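Local coordinates for DNA repair and recombination protein RadB (Thermococcus kodakarensis, PDB 2CVH), which probably takes part in DNA repair and homologous recombination as a RecA-like protein that binds ATP and DNA but has very weak ATPase activity, at residues Arg61-Gln64 and Met65-Arg69; Ile128-Leu131 and Ser132-Leu135; Leu185-Pro188 and Gly189-Val192. All coordinates share one frame; numbering follows the deposited sequence.

Contact 1 (Arg61-Gln64 and Met65-Arg69); sequences RLVQ and MAETR
Met65 sits one turn after Arg61 on helix 59-67, and the two side chains meet on one flank of the last turns of this helix, part of the RecA-like P-loop NTPase fold. Backbone hydrogen bonds of the i to i+4 kind set the spacing. Met65 N donates to Arg61 O at 2.8 Å, Ala66 N to Leu62 O and Glu67 N to Val63 O.

Side-chain contacts join two of the same pairs of residues one turn apart. The Arg61 chain starts with CG anti to the backbone N (chi1 -173°) and bends at chi2, which carries the guanidinium past Met65. Arg61 NH1 touches Met65 CG at 3.6 Å, and the sulfur lies over one face of the guanidinium, toward its rim. The polar end of Arg61 is held elsewhere, by a hydrogen bond from NH2 to Thr212 O. Val63 and Glu67 run side by side, with CG1 of Val63 3.9 Å from the carboxylate carbon CD of Glu67; both side chains also touch Pro73 of helix 73-79. On the buried side, Leu62 and Met65 pack on Leu38 of helix 33-44, the helix that begins in the predicted ATP-binding segment.

Around Thr68 the interaction is polar. Gln64 O receives two bonds from Thr68, one from its backbone N at 2.9 Å and one from its hydroxyl. Thr68 OG1 stands 2.7 Å from Gln64 O and 48° out of the carbonyl plane.

Contact 2 (Ile128-Leu131 and Ser132-Leu135); sequences IAEL and SRQL
Ile128-Leu131 and Ser132-Leu135 form the first two turns of helix 128-145, joined by four successive i to i+4 backbone hydrogen bonds that run from Ser132 N to Ile128 O at one end and from Leu135 N to Leu131 O, at 2.9 Å, at the other. This helix is the crossover of the beta-alpha-beta unit formed with strands 106-112 and 149-153.

Two side chains turn back onto carbonyls of the preceding turn. Ser132 has OG beside its own backbone N (chi1 -58°), from where the hydroxyl donates to Ile128 O at 3.1 Å; OG and the backbone N of Ser132 approach that oxygen from opposite faces of its plane. Gln134 does likewise with its amide: NE2 reaches Glu130 O at 3.2 Å, well above the carbonyl plane, and the Gln134 backbone N comes from the other face. Gln134 NE2 also makes a weak bond of 3.4 Å to Glu130 OE2, the carboxylate and amide planes being 51° apart.

Arg133 bends at chi2 and chi3 and folds back along the helix; Ala129 O lies over one face of its guanidinium, toward the rim, and Arg133 NH2 is 3.7 Å from Ala129 CB. Glu130 crosses it at about a right angle, with OE1 4.2 Å from Arg133 NE, too far apart for a salt bridge. On another flank, Leu131 CG meets Leu135 CD1 at 4.0 Å, and both leucines pack on Leu172 of helix 170-174.

Glu130 also has a long, weak ion pair with Arg92 of helix 90-101, so its negative charge is probably eased by nearby positive charge rather than by a firm salt bridge. Ser132 and Gln134 thus double the bonding to two carbonyls at the start of the helix, while the charged groups interact only loosely.

Contact 3 (Leu185-Pro188 and Gly189-Val192); sequences LPKP and GLRV
Leu190 CD1 touches both Leu185 and Lys187 in the beta hairpin that joins strand 178-184 to strand 190-197. The chain reverses through a type II turn from Lys187 to Leu190, closed by a hydrogen bond from Leu190 N to Lys187 O at 3.1 Å. Gly189, at the third position of this turn, has the positive phi of 77° expected there. Just before it, Pro186 is at the centre of an inverse gamma turn, so two tight bends follow one another.

Leu185 and Leu190 both send their CB toward the facing segment, and their side chains cross obliquely. Leu190 CD1 presses against Leu185 CB at 3.5 Å and also touches Leu185 CD1. Lys187 extends alongside Leu190 and meets the same methyl from a direction roughly at right angles to that of Leu185. Its chain, bent at chi2 and chi3, curls past the methyl, and Lys187 CD comes to 3.4 Å from Leu190 CD1. Both carbon contacts are tighter than usual, so CD1 packs closely against the hydrocarbon parts of both neighbours. Farther along, Leu185 CD2 reaches Val192 CG1 at 4.4 Å, and both residues pack on Tyr208 of strand 206-212.

The Arg191 side chain starts with its CB directed away from Leu185-Pro188, but a bend at chi2 (-71°) turns the guanidinium back along the backbone. Its NH2 bonds to Ala30 O, which ties the start of this strand to the predicted ATP-binding loop. Leu190 O accepts from Leu185 N at 2.8 Å and, on the opposite face of its carbonyl plane, from Arg191 NH1 at 2.7 Å.

How the contacts relate
All three contacts are partly buried and lie toward the periphery, 17 to 19 Å from the centre of the chain. Contacts 1 and 2 are helical and rely on i to i+4 spacing, while contact 3 is a turn between strands, with only two backbone bonds across it and tight apolar packing. Contact 2 lies across the chain's centre from the other two and away from the predicted ATP site. Contacts 1 and 3, about 9 Å apart at their nearest atoms, do not touch, but each has an arginine near that site. Strand 206-212 links them: Arg61 bonds to Thr212 at its end, and Arg191 pairs through its backbone with Phe209.

Contact 1 (Arg61-Gln64 and Met65-Arg69)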
ATOM      1  N   ARG A  61     -14.828  -2.317  -8.175  1.00 23.99           N
ATOM      2  CA  ARG A  61     -14.709  -1.498  -6.969  1.00 22.99           C
ATOM      3  C   ARG A  61     -14.123  -0.125  -7.330  1.00 19.83           C
ATOM      4  O   ARG A  61     -14.625   0.915  -6.869  1.00 18.55           O
ATOM      5  CB  ARG A  61     -13.861  -2.233  -5.921  1.00 23.04           C
ATOM      6  CG  ARG A  61     -13.782  -1.564  -4.558  1.00 21.40           C
ATOM      7  CD  ARG A  61     -15.159  -1.407  -3.910  1.00 20.99           C
ATOM      8  NE  ARG A  61     -15.031  -0.953  -2.528  1.00 19.97           N
ATOM      9  CZ  ARG A  61     -15.525   0.185  -2.053  1.00 21.34           C
ATOM     10  NH1 ARG A  61     -16.205   1.014  -2.837  1.00 23.86           N
ATOM     11  NH2 ARG A  61     -15.292   0.519  -0.794  1.00 25.43           N
ATOM     12  N   LEU A  62     -13.104  -0.112  -8.195  1.00 17.34           N
ATOM     13  CA  LEU A  62     -12.509   1.151  -8.634  1.00 14.73           C
ATOM     14  C   LEU A  62     -13.519   1.946  -9.476  1.00 12.79           C
ATOM     15  O   LEU A  62     -13.600   3.169  -9.376  1.00 12.65           O
ATOM     16  CB  LEU A  62     -11.238   0.901  -9.435  1.00 18.42           C
ATOM     17  CG  LEU A  62     -10.612   2.224  -9.880  1.00 22.45           C
ATOM     18  CD1 LEU A  62      -9.881   2.876  -8.703  1.00 22.06           C
ATOM     19  CD2 LEU A  62      -9.675   1.993 -11.040  1.00 27.55           C
ATOM     20  N   VAL A  63     -14.256   1.243 -10.336  1.00 20.60           N
ATOM     21  CA  VAL A  63     -15.306   1.854 -11.172  1.00 21.84           C
ATOM     22  C   VAL A  63     -16.348   2.490 -10.239  1.00 20.81           C
ATOM     23  O   VAL A  63     -16.744   3.641 -10.420  1.00 22.59           O
ATOM     24  CB  VAL A  63     -16.019   0.779 -12.056  1.00 22.23           C
ATOM     25  CG1 VAL A  63     -17.226   1.370 -12.759  1.00 21.05           C
ATOM     26  CG2 VAL A  63     -15.046   0.211 -13.066  1.00 23.02           C
ATOM     27  N   GLN A  64     -16.782   1.731  -9.232  1.00 23.91           N
ATOM     28  CA  GLN A  64     -17.753   2.225  -8.262  1.00 24.00           C
ATOM     29  C   GLN A  64     -17.195   3.471  -7.626  1.00 26.67           C
ATOM     30  O   GLN A  64     -17.811   4.539  -7.664  1.00 26.90           O
ATOM     31  CB  GLN A  64     -18.015   1.178  -7.187  1.00 28.67           C
ATOM     32  CG  GLN A  64     -19.050   1.615  -6.155  1.00 33.85           C
ATOM     33  CD  GLN A  64     -19.409   0.510  -5.170  1.00 36.55           C
ATOM     34  OE1 GLN A  64     -20.589   0.289  -4.870  1.00 38.36           O
ATOM     35  NE2 GLN A  64     -18.397  -0.187  -4.661  1.00 33.45           N
ATOM     36  N   MET A  65     -15.977   3.354  -7.102  1.00 29.98           N
ATOM     37  CA  MET A  65     -15.322   4.487  -6.459  1.00 27.28           C
ATOM     38  C   MET A  65     -15.204   5.682  -7.406  1.00 27.13           C
ATOM     39  O   MET A  65     -15.534   6.804  -7.031  1.00 27.74           O
ATOM     40  CB  MET A  65     -13.951   4.064  -5.937  1.00 24.87           C
ATOM     41  CG  MET A  65     -14.032   2.991  -4.854  1.00 24.02           C
ATOM     42  SD  MET A  65     -12.445   2.304  -4.352  1.00 22.30           S
ATOM     43  CE  MET A  65     -11.532   3.883  -4.207  1.00 10.58           C
ATOM     44  N   ALA A  66     -14.805   5.435  -8.654  1.00 28.38           N
ATOM     45  CA  ALA A  66     -14.656   6.519  -9.647  1.00 27.99           C
ATOM     46  C   ALA A  66     -15.998   7.224  -9.908  1.00 24.53           C
ATOM     47  O   ALA A  66     -16.104   8.437  -9.789  1.00 18.77           O
ATOM     48  CB  ALA A  66     -14.083   5.964 -10.958  1.00 20.05           C
ATOM     49  N   GLU A  67     -17.030   6.437 -10.203  1.00 26.71           N
ATOM     50  CA  GLU A  67     -18.354   6.966 -10.489  1.00 31.72           C
ATOM     51  C   GLU A  67     -18.931   7.760  -9.346  1.00 35.97           C
ATOM     52  O   GLU A  67     -19.333   8.906  -9.545  1.00 34.85           O
ATOM     53  CB  GLU A  67     -19.330   5.838 -10.812  1.00 32.28           C
ATOM     54  CG  GLU A  67     -19.199   5.272 -12.185  1.00 31.00           C
ATOM     55  CD  GLU A  67     -20.049   4.055 -12.361  1.00 35.53           C
ATOM     56  OE1 GLU A  67     -20.443   3.773 -13.505  1.00 41.75           O
ATOM     57  OE2 GLU A  67     -20.319   3.359 -11.361  1.00 40.05           O
ATOM     58  N   THR A  68     -18.965   7.148  -8.157  1.00 38.13           N
ATOM     59  CA  THR A  68     -19.528   7.780  -6.967  1.00 40.22           C
ATOM     60  C   THR A  68     -18.882   9.106  -6.602  1.00 42.91           C
ATOM     61  O   THR A  68     -19.371   9.821  -5.726  1.00 48.43           O
ATOM     62  CB  THR A  68     -19.484   6.869  -5.736  1.00 40.80           C
ATOM     63  OG1 THR A  68     -19.800   5.524  -6.108  1.00 44.03           O
ATOM     64  CG2 THR A  68     -20.540   7.315  -4.765  1.00 46.29           C
ATOM     65  N   ARG A  69     -17.785   9.436  -7.268  1.00 41.24           N
ATOM     66  CA  ARG A  69     -17.094  10.691  -7.021  1.00 40.37           C
ATOM     67  C   ARG A  69     -17.109  11.496  -8.338  1.00 41.04           C
ATOM     68  O   ARG A  69     -16.360  12.464  -8.510  1.00 42.18           O
ATOM     69  CB  ARG A  69     -15.673  10.367  -6.505  1.00 40.30           C
ATOM     70  CG  ARG A  69     -15.721   9.410  -5.275  1.00 39.18           C
ATOM     71  CD  ARG A  69     -14.388   8.730  -4.913  1.00 37.96           C
ATOM     72  NE  ARG A  69     -13.549   9.609  -4.115  1.00 38.09           N
ATOM     73  CZ  ARG A  69     -13.469   9.578  -2.791  1.00 37.05           C
ATOM     74  NH1 ARG A  69     -14.156   8.682  -2.098  1.00 34.09           N
ATOM     75  NH2 ARG A  69     -12.804  10.541  -2.155  1.00 39.07           N
TER

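Contact 2 (Ile128-Leu131 and Ser132-Leu135)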
ATOM      1  N   ILE A 128      14.836 -14.044   2.810  1.00 88.28           N
ATOM      2  CA  ILE A 128      14.842 -12.691   3.356  1.00 84.71           C
ATOM      3  C   ILE A 128      15.655 -11.668   2.537  1.00 81.30           C
ATOM      4  O   ILE A 128      15.310 -10.486   2.491  1.00 80.37           O
ATOM      5  CB  ILE A 128      15.298 -12.704   4.832  1.00 85.02           C
ATOM      6  CG1 ILE A 128      14.876 -11.408   5.526  1.00 85.45           C
ATOM      7  CG2 ILE A 128      16.804 -12.915   4.921  1.00 86.62           C
ATOM      8  CD1 ILE A 128      14.929 -11.470   7.036  1.00 85.21           C
ATOM      9  N   ALA A 129      16.708 -12.124   1.872  1.00 78.26           N
ATOM     10  CA  ALA A 129      17.530 -11.236   1.050  1.00 77.70           C
ATOM     11  C   ALA A 129      16.827 -10.909  -0.280  1.00 76.12           C
ATOM     12  O   ALA A 129      17.041  -9.849  -0.879  1.00 74.50           O
ATOM     13  CB  ALA A 129      18.889 -11.871   0.792  1.00 78.76           C
ATOM     14  N   GLU A 130      16.000 -11.836  -0.744  1.00 73.77           N
ATOM     15  CA  GLU A 130      15.245 -11.653  -1.980  1.00 71.73           C
ATOM     16  C   GLU A 130      14.205 -10.557  -1.754  1.00 67.43           C
ATOM     17  O   GLU A 130      13.877  -9.791  -2.666  1.00 62.80           O
ATOM     18  CB  GLU A 130      14.564 -12.968  -2.376  1.00 74.08           C
ATOM     19  CG  GLU A 130      15.115 -13.584  -3.652  1.00 73.98           C
ATOM     20  CD  GLU A 130      14.781 -12.770  -4.892  1.00 74.69           C
ATOM     21  OE1 GLU A 130      15.565 -12.831  -5.861  1.00 74.40           O
ATOM     22  OE2 GLU A 130      13.739 -12.076  -4.898  1.00 73.92           O
ATOM     23  N   LEU A 131      13.673 -10.510  -0.534  1.00 63.62           N
ATOM     24  CA  LEU A 131      12.705  -9.497  -0.157  1.00 59.73           C
ATOM     25  C   LEU A 131      13.444  -8.163  -0.188  1.00 57.25           C
ATOM     26  O   LEU A 131      12.971  -7.195  -0.782  1.00 55.63           O
ATOM     27  CB  LEU A 131      12.159  -9.772   1.246  1.00 61.18           C
ATOM     28  CG  LEU A 131      11.241  -8.704   1.853  1.00 62.62           C
ATOM     29  CD1 LEU A 131      10.039  -8.466   0.946  1.00 62.33           C
ATOM     30  CD2 LEU A 131      10.800  -9.125   3.254  1.00 63.19           C
ATOM     31  N   SER A 132      14.638  -8.147   0.398  1.00 55.01           N
ATOM     32  CA  SER A 132      15.477  -6.949   0.435  1.00 53.31           C
ATOM     33  C   SER A 132      15.832  -6.485  -0.981  1.00 48.41           C
ATOM     34  O   SER A 132      16.010  -5.291  -1.225  1.00 47.11           O
ATOM     35  CB  SER A 132      16.747  -7.227   1.244  1.00 56.19           C
ATOM     36  OG  SER A 132      16.419  -7.632   2.562  1.00 58.51           O
ATOM     37  N   ARG A 133      15.948  -7.440  -1.898  1.00 47.40           N
ATOM     38  CA  ARG A 133      16.231  -7.159  -3.306  1.00 50.90           C
ATOM     39  C   ARG A 133      15.091  -6.287  -3.835  1.00 45.36           C
ATOM     40  O   ARG A 133      15.304  -5.196  -4.366  1.00 43.82           O
ATOM     41  CB  ARG A 133      16.223  -8.472  -4.106  1.00 61.73           C
ATOM     42  CG  ARG A 133      17.367  -8.645  -5.104  1.00 69.58           C
ATOM     43  CD  ARG A 133      18.626  -9.150  -4.400  1.00 73.89           C
ATOM     44  NE  ARG A 133      18.493 -10.534  -3.941  1.00 75.77           N
ATOM     45  CZ  ARG A 133      19.394 -11.165  -3.193  1.00 76.99           C
ATOM     46  NH1 ARG A 133      20.500 -10.541  -2.806  1.00 75.63           N
ATOM     47  NH2 ARG A 133      19.207 -12.435  -2.864  1.00 77.91           N
ATOM     48  N   GLN A 134      13.876  -6.799  -3.664  1.00 42.21           N
ATOM     49  CA  GLN A 134      12.651  -6.137  -4.092  1.00 37.80           C
ATOM     50  C   GLN A 134      12.446  -4.771  -3.450  1.00 29.93           C
ATOM     51  O   GLN A 134      12.217  -3.783  -4.137  1.00 22.50           O
ATOM     52  CB  GLN A 134      11.462  -7.051  -3.794  1.00 41.51           C
ATOM     53  CG  GLN A 134      11.512  -8.331  -4.613  1.00 47.92           C
ATOM     54  CD  GLN A 134      10.484  -9.366  -4.206  1.00 50.87           C
ATOM     55  OE1 GLN A 134       9.278  -9.148  -4.332  1.00 50.36           O
ATOM     56  NE2 GLN A 134      10.962 -10.514  -3.731  1.00 51.91           N
ATOM     57  N   LEU A 135      12.549  -4.717  -2.129  1.00 29.21           N
ATOM     58  CA  LEU A 135      12.364  -3.469  -1.414  1.00 29.50           C
ATOM     59  C   LEU A 135      13.354  -2.437  -1.917  1.00 32.41           C
ATOM     60  O   LEU A 135      12.982  -1.295  -2.199  1.00 35.52           O
ATOM     61  CB  LEU A 135      12.477  -3.690   0.099  1.00 27.50           C
ATOM     62  CG  LEU A 135      11.308  -4.469   0.731  1.00 31.42           C
ATOM     63  CD1 LEU A 135      11.563  -4.693   2.215  1.00 33.35           C
ATOM     64  CD2 LEU A 135       9.973  -3.727   0.538  1.00 27.75           C
TER

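Contact 3 (Leu185-Pro188 and Gly189-Val192)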
ATOM      1  N   LEU A 185     -12.783  -1.317  13.587  1.00 18.35           N
ATOM      2  CA  LEU A 185     -13.564  -1.004  14.783  1.00 18.63           C
ATOM      3  C   LEU A 185     -14.805  -1.915  14.674  1.00 22.07           C
ATOM      4  O   LEU A 185     -15.193  -2.284  13.569  1.00 22.46           O
ATOM      5  CB  LEU A 185     -13.900   0.482  14.853  1.00 19.70           C
ATOM      6  CG  LEU A 185     -12.666   1.352  15.198  1.00 20.78           C
ATOM      7  CD1 LEU A 185     -13.035   2.801  15.425  1.00 21.89           C
ATOM      8  CD2 LEU A 185     -12.009   0.850  16.444  1.00 23.20           C
ATOM      9  N   PRO A 186     -15.422  -2.324  15.807  1.00 27.76           N
ATOM     10  CA  PRO A 186     -16.595  -3.216  15.739  1.00 27.18           C
ATOM     11  C   PRO A 186     -17.955  -2.616  15.338  1.00 29.43           C
ATOM     12  O   PRO A 186     -18.934  -2.729  16.062  1.00 34.24           O
ATOM     13  CB  PRO A 186     -16.615  -3.833  17.136  1.00 22.44           C
ATOM     14  CG  PRO A 186     -16.276  -2.659  17.982  1.00 23.57           C
ATOM     15  CD  PRO A 186     -15.101  -2.012  17.218  1.00 26.95           C
ATOM     16  N   LYS A 187     -17.979  -1.937  14.200  1.00 28.69           N
ATOM     17  CA  LYS A 187     -19.173  -1.340  13.627  1.00 27.28           C
ATOM     18  C   LYS A 187     -18.867  -1.550  12.161  1.00 24.79           C
ATOM     19  O   LYS A 187     -17.724  -1.431  11.757  1.00 23.07           O
ATOM     20  CB  LYS A 187     -19.286   0.152  13.933  1.00 34.01           C
ATOM     21  CG  LYS A 187     -19.500   0.520  15.416  1.00 41.24           C
ATOM     22  CD  LYS A 187     -18.182   0.453  16.216  1.00 46.47           C
ATOM     23  CE  LYS A 187     -18.135   1.466  17.365  1.00 48.43           C
ATOM     24  NZ  LYS A 187     -16.829   1.421  18.076  1.00 44.50           N
ATOM     25  N   PRO A 188     -19.869  -1.906  11.349  1.00 22.79           N
ATOM     26  CA  PRO A 188     -19.658  -2.146   9.912  1.00 15.21           C
ATOM     27  C   PRO A 188     -18.949  -1.003   9.175  1.00  9.38           C
ATOM     28  O   PRO A 188     -19.344   0.158   9.272  1.00 11.67           O
ATOM     29  CB  PRO A 188     -21.072  -2.405   9.401  1.00 21.22           C
ATOM     30  CG  PRO A 188     -21.746  -3.084  10.618  1.00 19.19           C
ATOM     31  CD  PRO A 188     -21.258  -2.198  11.755  1.00 19.00           C
ATOM     32  N   GLY A 189     -17.834  -1.334   8.527  1.00 13.99           N
ATOM     33  CA  GLY A 189     -17.054  -0.338   7.792  1.00 15.41           C
ATOM     34  C   GLY A 189     -16.157   0.616   8.585  1.00 16.48           C
ATOM     35  O   GLY A 189     -15.377   1.374   7.988  1.00 16.53           O
ATOM     36  N   LEU A 190     -16.249   0.570   9.916  1.00 15.07           N
ATOM     37  CA  LEU A 190     -15.476   1.447  10.811  1.00 16.90           C
ATOM     38  C   LEU A 190     -14.025   0.974  10.959  1.00 15.46           C
ATOM     39  O   LEU A 190     -13.759  -0.199  11.256  1.00 13.07           O
ATOM     40  CB  LEU A 190     -16.123   1.520  12.197  1.00 17.63           C
ATOM     41  CG  LEU A 190     -16.506   2.877  12.792  1.00 23.21           C
ATOM     42  CD1 LEU A 190     -16.486   2.739  14.281  1.00 20.28           C
ATOM     43  CD2 LEU A 190     -15.573   4.004  12.397  1.00 19.90           C
ATOM     44  N   ARG A 191     -13.099   1.912  10.807  1.00 14.28           N
ATOM     45  CA  ARG A 191     -11.680   1.587  10.867  1.00 16.86           C
ATOM     46  C   ARG A 191     -10.861   2.708  11.500  1.00 13.01           C
ATOM     47  O   ARG A 191     -11.317   3.849  11.625  1.00  9.56           O
ATOM     48  CB  ARG A 191     -11.157   1.392   9.435  1.00 14.53           C
ATOM     49  CG  ARG A 191     -11.873   0.352   8.588  1.00 12.03           C
ATOM     50  CD  ARG A 191     -11.569  -1.043   9.054  1.00 13.60           C
ATOM     51  NE  ARG A 191     -12.236  -2.029   8.206  1.00 18.22           N
ATOM     52  CZ  ARG A 191     -13.418  -2.596   8.469  1.00 20.31           C
ATOM     53  NH1 ARG A 191     -14.096  -2.292   9.585  1.00 12.15           N
ATOM     54  NH2 ARG A 191     -13.931  -3.458   7.593  1.00 16.32           N
ATOM     55  N   VAL A 192      -9.626   2.383  11.853  1.00 14.78           N
ATOM     56  CA  VAL A 192      -8.719   3.387  12.397  1.00 16.53           C
ATOM     57  C   VAL A 192      -7.320   3.056  11.876  1.00 17.10           C
ATOM     58  O   VAL A 192      -6.955   1.885  11.754  1.00 18.01           O
ATOM     59  CB  VAL A 192      -8.734   3.412  13.966  1.00 17.86           C
ATOM     60  CG1 VAL A 192      -8.238   2.069  14.523  1.00 16.45           C
ATOM     61  CG2 VAL A 192      -7.907   4.634  14.525  1.00 11.20           C
TER